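Local coordinates for protein LpxE (Aquifex aeolicus, PDB 6EBU) that probably removes the 1-phosphate group of lipid A at the membrane, as a phosphatase of the PAP2 superfamily, at residues L40-L46 with D109-A113; V94-L100 with E142-V148. The protein carries 1 engineered substitution. All coordinates share one frame. Numbering follows the deposited sequence.

In the fold
Along the chain the segments come in the order 40-46, 94-100, 109-113, 142-148, so the two contacts interlock: each ties an earlier loop to a later helix. The helices, 108-121 in contact 1 and 126-145 in contact 2, are consecutive in the all-helical chain. The contact centres lie about 16 Å apart, contact 1 nearer the middle of the chain, yet they meet where Asp-109 OD2 faces Arg-143 NE at 3.3 Å, a long and weak ion pair, and one octylglucoside touches both. Between them they bring together two of the conserved PAP2 motifs beside a bound sulfate, which probably marks the phosphate site.

Contact 1 (L40-L46 with D109-A113); sequences LGSGYVL and DTAMA. With BOG (octyl beta-D-glucopyranoside), chain G; BOG (octyl beta-D-glucopyranoside), chain F.
The second PAP2 signature motif, Pro-Ser-Gly-His in most of the family, ends at the N-terminal turn of helix 108-121, and this contact backs that turn with the loop joining helix 28-37 to helix 46-56. Asp-109 stands at the histidine position. The loop runs through the end of one 3-10 turn at 40-41 and a second at 43-45, separated by the extended Ser-42 (phi/psi -93/168°), before helix 46-56 starts. The nearest CA pair is Gly-41 and Asp-109, 5.0 Å apart, and Asp-109 CA makes a CA-H...O contact with Gly-41 O (3.4 Å). Asp-109 OD1 also lies 2.9 Å from Gly-41 O, but both are acceptors and the pair is not a hydrogen bond. One turn further on, Met-112 fills the loop's concave side. Its t, t, p side chain brings CE to 3.4 Å from Gly-41 O and 3.3 Å from Ser-42 O, with Val-45 CG2 4.0 Å from CE and Leu-46 CD2 3.9 Å from SD. Helix 61-82 and Tyr-135 also pack on Met-112. Octylglucoside carbons come next: C3' of chain F lies 3.1 Å from Asp-109 OD2, and C2' of chain G covers one face of the Tyr-44 ring. A helix start bearing such a motif is typical of the PAP2 fold; the loop packs behind it and so probably helps border the site.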
loop_
_atom_site.group_PDB
_atom_site.type_symbol
_atom_site.label_atom_id
_atom_site.label_comp_id
_atom_site.label_asym_id
_atom_site.label_seq_id
_atom_site.Cartn_x
_atom_site.Cartn_y
_atom_site.Cartn_z
ATOM N N LEU A 40 -5.001 9.111 -0.668
ATOM C CA LEU A 40 -5.589 8.167 -1.606
ATOM C C LEU A 40 -5.225 6.721 -1.301
ATOM O O LEU A 40 -5.834 5.812 -1.876
ATOM C CB LEU A 40 -5.163 8.519 -3.027
ATOM C CG LEU A 40 -5.542 9.939 -3.440
ATOM C CD1 LEU A 40 -4.969 10.271 -4.814
ATOM C CD2 LEU A 40 -7.053 10.116 -3.406
ATOM N N GLY A 41 -4.252 6.486 -0.428
ATOM C CA GLY A 41 -3.930 5.158 0.040
ATOM C C GLY A 41 -4.467 4.823 1.412
ATOM O O GLY A 41 -4.164 3.745 1.932
ATOM N N SER A 42 -5.252 5.708 2.016
ATOM C CA SER A 42 -5.858 5.455 3.313
ATOM C C SER A 42 -7.259 4.867 3.148
ATOM O O SER A 42 -7.837 4.853 2.059
ATOM C CB SER A 42 -5.921 6.743 4.131
ATOM O OG SER A 42 -6.853 7.651 3.568
ATOM N N GLY A 43 -7.809 4.376 4.258
ATOM C CA GLY A 43 -9.161 3.853 4.245
ATOM C C GLY A 43 -10.238 4.899 4.053
ATOM O O GLY A 43 -11.404 4.535 3.873
ATOM N N TYR A 44 -9.877 6.183 4.081
ATOM C CA TYR A 44 -10.855 7.251 3.922
ATOM C C TYR A 44 -11.357 7.392 2.492
ATOM O O TYR A 44 -12.320 8.131 2.266
ATOM C CB TYR A 44 -10.259 8.578 4.390
ATOM C CG TYR A 44 -9.924 8.602 5.859
ATOM C CD1 TYR A 44 -10.928 8.623 6.818
ATOM C CD2 TYR A 44 -8.603 8.599 6.290
ATOM C CE1 TYR A 44 -10.626 8.643 8.166
ATOM C CE2 TYR A 44 -8.291 8.619 7.634
ATOM C CZ TYR A 44 -9.306 8.640 8.568
ATOM O OH TYR A 44 -8.999 8.660 9.908
ATOM N N VAL A 45 -10.732 6.717 1.523
ATOM C CA VAL A 45 -11.256 6.707 0.161
ATOM C C VAL A 45 -12.231 5.566 -0.082
ATOM O O VAL A 45 -12.904 5.555 -1.124
ATOM C CB VAL A 45 -10.121 6.620 -0.880
ATOM C CG1 VAL A 45 -9.091 7.709 -0.633
ATOM C CG2 VAL A 45 -9.472 5.246 -0.850
ATOM N N LEU A 46 -12.346 4.616 0.851
ATOM C CA LEU A 46 -13.156 3.424 0.611
ATOM C C LEU A 46 -14.635 3.768 0.485
ATOM O O LEU A 46 -15.288 3.388 -0.495
ATOM C CB LEU A 46 -12.932 2.406 1.730
ATOM C CG LEU A 46 -11.588 1.679 1.693
ATOM C CD1 LEU A 46 -11.553 0.538 2.700
ATOM C CD2 LEU A 46 -11.317 1.169 0.288
ATOM N N ASP A 109 -1.508 0.381 3.499
ATOM C CA ASP A 109 -1.872 1.288 2.414
ATOM C C ASP A 109 -1.545 0.681 1.057
ATOM O O ASP A 109 -2.330 0.801 0.108
ATOM C CB ASP A 109 -1.152 2.624 2.572
ATOM C CG ASP A 109 -1.717 3.459 3.691
ATOM O OD1 ASP A 109 -2.679 3.005 4.350
ATOM O OD2 ASP A 109 -1.196 4.571 3.907
ATOM N N THR A 110 -0.383 0.038 0.944
ATOM C CA THR A 110 -0.018 -0.619 -0.306
ATOM C C THR A 110 -0.955 -1.783 -0.610
ATOM O O THR A 110 -1.386 -1.956 -1.756
ATOM C CB THR A 110 1.433 -1.093 -0.240
ATOM O OG1 THR A 110 2.279 0.013 0.105
ATOM C CG2 THR A 110 1.875 -1.662 -1.576
ATOM N N ALA A 111 -1.294 -2.579 0.406
ATOM C CA ALA A 111 -2.181 -3.720 0.197
ATOM C C ALA A 111 -3.561 -3.271 -0.276
ATOM O O ALA A 111 -4.126 -3.847 -1.212
ATOM C CB ALA A 111 -2.285 -4.541 1.483
ATOM N N MET A 112 -4.118 -2.236 0.360
ATOM C CA MET A 112 -5.421 -1.724 -0.057
ATOM C C MET A 112 -5.361 -1.153 -1.469
ATOM O O MET A 112 -6.255 -1.403 -2.288
ATOM C CB MET A 112 -5.910 -0.660 0.929
ATOM C CG MET A 112 -7.306 -0.126 0.627
ATOM S SD MET A 112 -7.604 1.542 1.262
ATOM C CE MET A 112 -6.689 2.526 0.078
ATOM N N ALA A 113 -4.309 -0.388 -1.773
ATOM C CA ALA A 113 -4.199 0.232 -3.090
ATOM C C ALA A 113 -4.085 -0.816 -4.189
ATOM O O ALA A 113 -4.704 -0.682 -5.251
ATOM C CB ALA A 113 -3.004 1.185 -3.121
HETATM O O1 BOG G . -6.098 4.652 7.267
HETATM C "C1'" BOG G . -7.231 3.864 7.628
HETATM C "C2'" BOG G . -8.380 4.788 8.095
HETATM C "C3'" BOG G . -9.609 3.928 8.530
HETATM C "C4'" BOG G . -10.905 4.484 7.876
HETATM C "C5'" BOG G . -12.009 3.404 7.922
HETATM C "C6'" BOG G . -13.028 3.621 6.782
HETATM C "C7'" BOG G . -13.595 2.269 6.350
HETATM C "C8'" BOG G . -14.983 2.453 5.732
HETATM O O1 BOG F . -2.430 4.017 8.697
HETATM C "C1'" BOG F . -2.825 4.378 7.375
HETATM C "C2'" BOG F . -3.013 5.910 7.298
HETATM C "C3'" BOG F . -2.726 6.403 5.846
HETATM C "C4'" BOG F . -1.730 7.596 5.877
HETATM C "C5'" BOG F . -0.607 7.318 6.901
HETATM C "C6'" BOG F . 0.156 8.624 7.204
HETATM C "C7'" BOG F . -0.631 9.474 8.199
HETATM C "C8'" BOG F . -0.678 8.764 9.554
#

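Contact 2 (V94-L100 with E142-V148); sequences VNLLFPL and ERIYAGV. With BOG (octyl beta-D-glucopyranoside), chain F; SO4 (sulfate ion), chain B.
Ala-146 and Val-148 form the apolar centre. Leu-97 CB and Phe-98 CE2 lie 3.8 and 3.6 Å from Ala-146 CB. Val-148 CG1 meets Leu-96 CD2 (3.8 Å) and Leu-100 CB (3.9 Å), while Leu-97 CD1 reaches the edge of the Tyr-145 ring, 3.7 Å from CD2. Segment 94-100 is largely extended; CA atoms pair Leu-97 with Ala-146 (4.7 Å) and Leu-96 with Gly-147 (4.8 Å). Gly-147 (phi 78°) is the positive-phi residue of a Schellman motif; a CB there would clash with Asn-95 O. Ala-146 O accepts a hydrogen bond from Leu-97 N (2.9 Å). Pro-99 centres an inverse gamma turn, and a water bridges Leu-100 O and Gly-147 O. At the polar edge, Arg-143 NH1 forms a salt bridge with Glu-142 OE1 (2.8 Å), and its NE and NH2 bond sulfate O1 (3.2 and 3.0 Å). Lys-79, Arg-86, Gly-108 and His-149 complete this probable PAP2 phosphate site. Loop 94-100 lies across the C-terminal end of helix 126-145, with helices 13-24, 28-37 and 151-170 packed around.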
loop_
_atom_site.group_PDB
_atom_site.type_symbol
_atom_site.label_atom_id
_atom_site.label_comp_id
_atom_site.label_asym_id
_atom_site.label_seq_id
_atom_site.Cartn_x
_atom_site.Cartn_y
_atom_site.Cartn_z
ATOM N N VAL A 94 16.617 8.942 9.331
ATOM C CA VAL A 94 15.524 8.619 8.425
ATOM C C VAL A 94 14.742 9.890 8.127
ATOM O O VAL A 94 14.362 10.629 9.044
ATOM C CB VAL A 94 14.613 7.538 9.029
ATOM C CG1 VAL A 94 13.253 7.544 8.351
ATOM C CG2 VAL A 94 15.269 6.171 8.908
ATOM N N ASN A 95 14.508 10.150 6.844
ATOM C CA ASN A 95 13.683 11.276 6.426
ATOM C C ASN A 95 12.218 10.879 6.566
ATOM O O ASN A 95 11.711 10.054 5.797
ATOM C CB ASN A 95 14.027 11.683 4.998
ATOM C CG ASN A 95 15.466 12.142 4.858
ATOM O OD1 ASN A 95 15.834 13.213 5.338
ATOM N ND2 ASN A 95 16.287 11.334 4.198
ATOM N N LEU A 96 11.541 11.461 7.551
ATOM C CA LEU A 96 10.192 11.073 7.937
ATOM C C LEU A 96 9.195 12.141 7.513
ATOM O O LEU A 96 9.386 13.325 7.808
ATOM C CB LEU A 96 10.101 10.865 9.450
ATOM C CG LEU A 96 10.054 9.438 9.991
ATOM C CD1 LEU A 96 9.629 9.459 11.451
ATOM C CD2 LEU A 96 9.108 8.587 9.169
ATOM N N LEU A 97 8.128 11.718 6.839
ATOM C CA LEU A 97 7.008 12.602 6.543
ATOM C C LEU A 97 5.833 12.410 7.490
ATOM O O LEU A 97 5.058 13.349 7.694
ATOM C CB LEU A 97 6.534 12.399 5.101
ATOM C CG LEU A 97 7.431 12.985 4.010
ATOM C CD1 LEU A 97 6.984 12.513 2.639
ATOM C CD2 LEU A 97 7.436 14.504 4.077
ATOM N N PHE A 98 5.684 11.220 8.074
ATOM C CA PHE A 98 4.615 10.930 9.017
ATOM C C PHE A 98 5.196 10.272 10.261
ATOM O O PHE A 98 6.099 9.434 10.156
ATOM C CB PHE A 98 3.551 10.008 8.397
ATOM C CG PHE A 98 3.155 10.385 6.996
ATOM C CD1 PHE A 98 2.583 11.618 6.727
ATOM C CD2 PHE A 98 3.349 9.500 5.946
ATOM C CE1 PHE A 98 2.216 11.962 5.437
ATOM C CE2 PHE A 98 2.983 9.840 4.654
ATOM C CZ PHE A 98 2.417 11.072 4.401
ATOM N N PRO A 99 4.704 10.630 11.451
ATOM C CA PRO A 99 5.250 10.069 12.710
ATOM C C PRO A 99 4.728 8.666 13.003
ATOM O O PRO A 99 3.893 8.435 13.885
ATOM C CB PRO A 99 4.795 11.097 13.757
ATOM C CG PRO A 99 4.174 12.247 12.991
ATOM C CD PRO A 99 3.695 11.665 11.711
ATOM N N LEU A 100 5.227 7.690 12.251
ATOM C CA LEU A 100 4.879 6.289 12.440
ATOM C C LEU A 100 6.128 5.515 12.838
ATOM O O LEU A 100 7.222 5.788 12.332
ATOM C CB LEU A 100 4.267 5.699 11.169
ATOM C CG LEU A 100 3.009 6.403 10.658
ATOM C CD1 LEU A 100 2.491 5.730 9.397
ATOM C CD2 LEU A 100 1.939 6.432 11.739
ATOM N N GLU A 142 5.261 5.839 -2.094
ATOM C CA GLU A 142 5.058 6.914 -1.127
ATOM C C GLU A 142 5.395 6.460 0.290
ATOM O O GLU A 142 5.980 7.221 1.069
ATOM C CB GLU A 142 3.617 7.419 -1.207
ATOM C CG GLU A 142 3.214 8.361 -0.094
ATOM C CD GLU A 142 2.251 7.713 0.876
ATOM O OE1 GLU A 142 2.573 7.634 2.079
ATOM O OE2 GLU A 142 1.173 7.271 0.429
ATOM N N ARG A 143 5.045 5.219 0.639
ATOM C CA ARG A 143 5.322 4.729 1.987
ATOM C C ARG A 143 6.820 4.699 2.267
ATOM O O ARG A 143 7.260 5.040 3.371
ATOM C CB ARG A 143 4.712 3.338 2.181
ATOM C CG ARG A 143 3.216 3.255 1.900
ATOM C CD ARG A 143 2.468 4.411 2.539
ATOM N NE ARG A 143 2.126 4.140 3.931
ATOM C CZ ARG A 143 1.843 5.078 4.827
ATOM N NH1 ARG A 143 1.866 6.357 4.480
ATOM N NH2 ARG A 143 1.540 4.736 6.073
ATOM N N ILE A 144 7.621 4.300 1.278
ATOM C CA ILE A 144 9.068 4.275 1.462
ATOM C C ILE A 144 9.627 5.691 1.472
ATOM O O ILE A 144 10.480 6.030 2.300
ATOM C CB ILE A 144 9.731 3.411 0.375
ATOM C CG1 ILE A 144 9.012 2.068 0.251
ATOM C CG2 ILE A 144 11.208 3.198 0.686
ATOM C CD1 ILE A 144 9.526 1.213 -0.874
ATOM N N TYR A 145 9.152 6.542 0.556
ATOM C CA TYR A 145 9.620 7.923 0.520
ATOM C C TYR A 145 9.300 8.655 1.816
ATOM O O TYR A 145 10.087 9.499 2.263
ATOM C CB TYR A 145 9.007 8.660 -0.673
ATOM C CG TYR A 145 9.531 10.069 -0.834
ATOM C CD1 TYR A 145 10.668 10.326 -1.590
ATOM C CD2 TYR A 145 8.899 11.141 -0.216
ATOM C CE1 TYR A 145 11.157 11.612 -1.731
ATOM C CE2 TYR A 145 9.378 12.426 -0.352
ATOM C CZ TYR A 145 10.509 12.658 -1.109
ATOM O OH TYR A 145 10.994 13.940 -1.241
ATOM N N ALA A 146 8.156 8.351 2.431
ATOM C CA ALA A 146 7.798 8.969 3.699
ATOM C C ALA A 146 8.636 8.457 4.863
ATOM O O ALA A 146 8.565 9.034 5.953
ATOM C CB ALA A 146 6.313 8.740 3.991
ATOM N N GLY A 147 9.417 7.398 4.663
ATOM C CA GLY A 147 10.233 6.851 5.727
ATOM C C GLY A 147 9.492 6.000 6.733
ATOM O O GLY A 147 10.029 5.732 7.811
ATOM N N VAL A 148 8.275 5.554 6.413
ATOM C CA VAL A 148 7.475 4.780 7.357
ATOM C C VAL A 148 7.428 3.297 7.020
ATOM O O VAL A 148 6.872 2.516 7.808
ATOM C CB VAL A 148 6.037 5.336 7.456
ATOM C CG1 VAL A 148 6.065 6.798 7.875
ATOM C CG2 VAL A 148 5.301 5.163 6.133
HETATM O O1 BOG F . -2.430 4.017 8.697
HETATM C "C1'" BOG F . -2.825 4.378 7.375
HETATM C "C2'" BOG F . -3.013 5.910 7.298
HETATM C "C3'" BOG F . -2.726 6.403 5.846
HETATM C "C4'" BOG F . -1.730 7.596 5.877
HETATM C "C5'" BOG F . -0.607 7.318 6.901
HETATM C "C6'" BOG F . 0.156 8.624 7.204
HETATM C "C7'" BOG F . -0.631 9.474 8.199
HETATM C "C8'" BOG F . -0.678 8.764 9.554
HETATM S S SO4 B . 0.359 1.264 7.025
HETATM O O1 SO4 B . 0.882 1.821 5.779
HETATM O O2 SO4 B . 0.764 2.106 8.145
HETATM O O3 SO4 B . 0.897 -0.081 7.203
HETATM O O4 SO4 B . -1.099 1.205 6.961
HETATM O O HOH W 1 9.395 4.977 10.388
#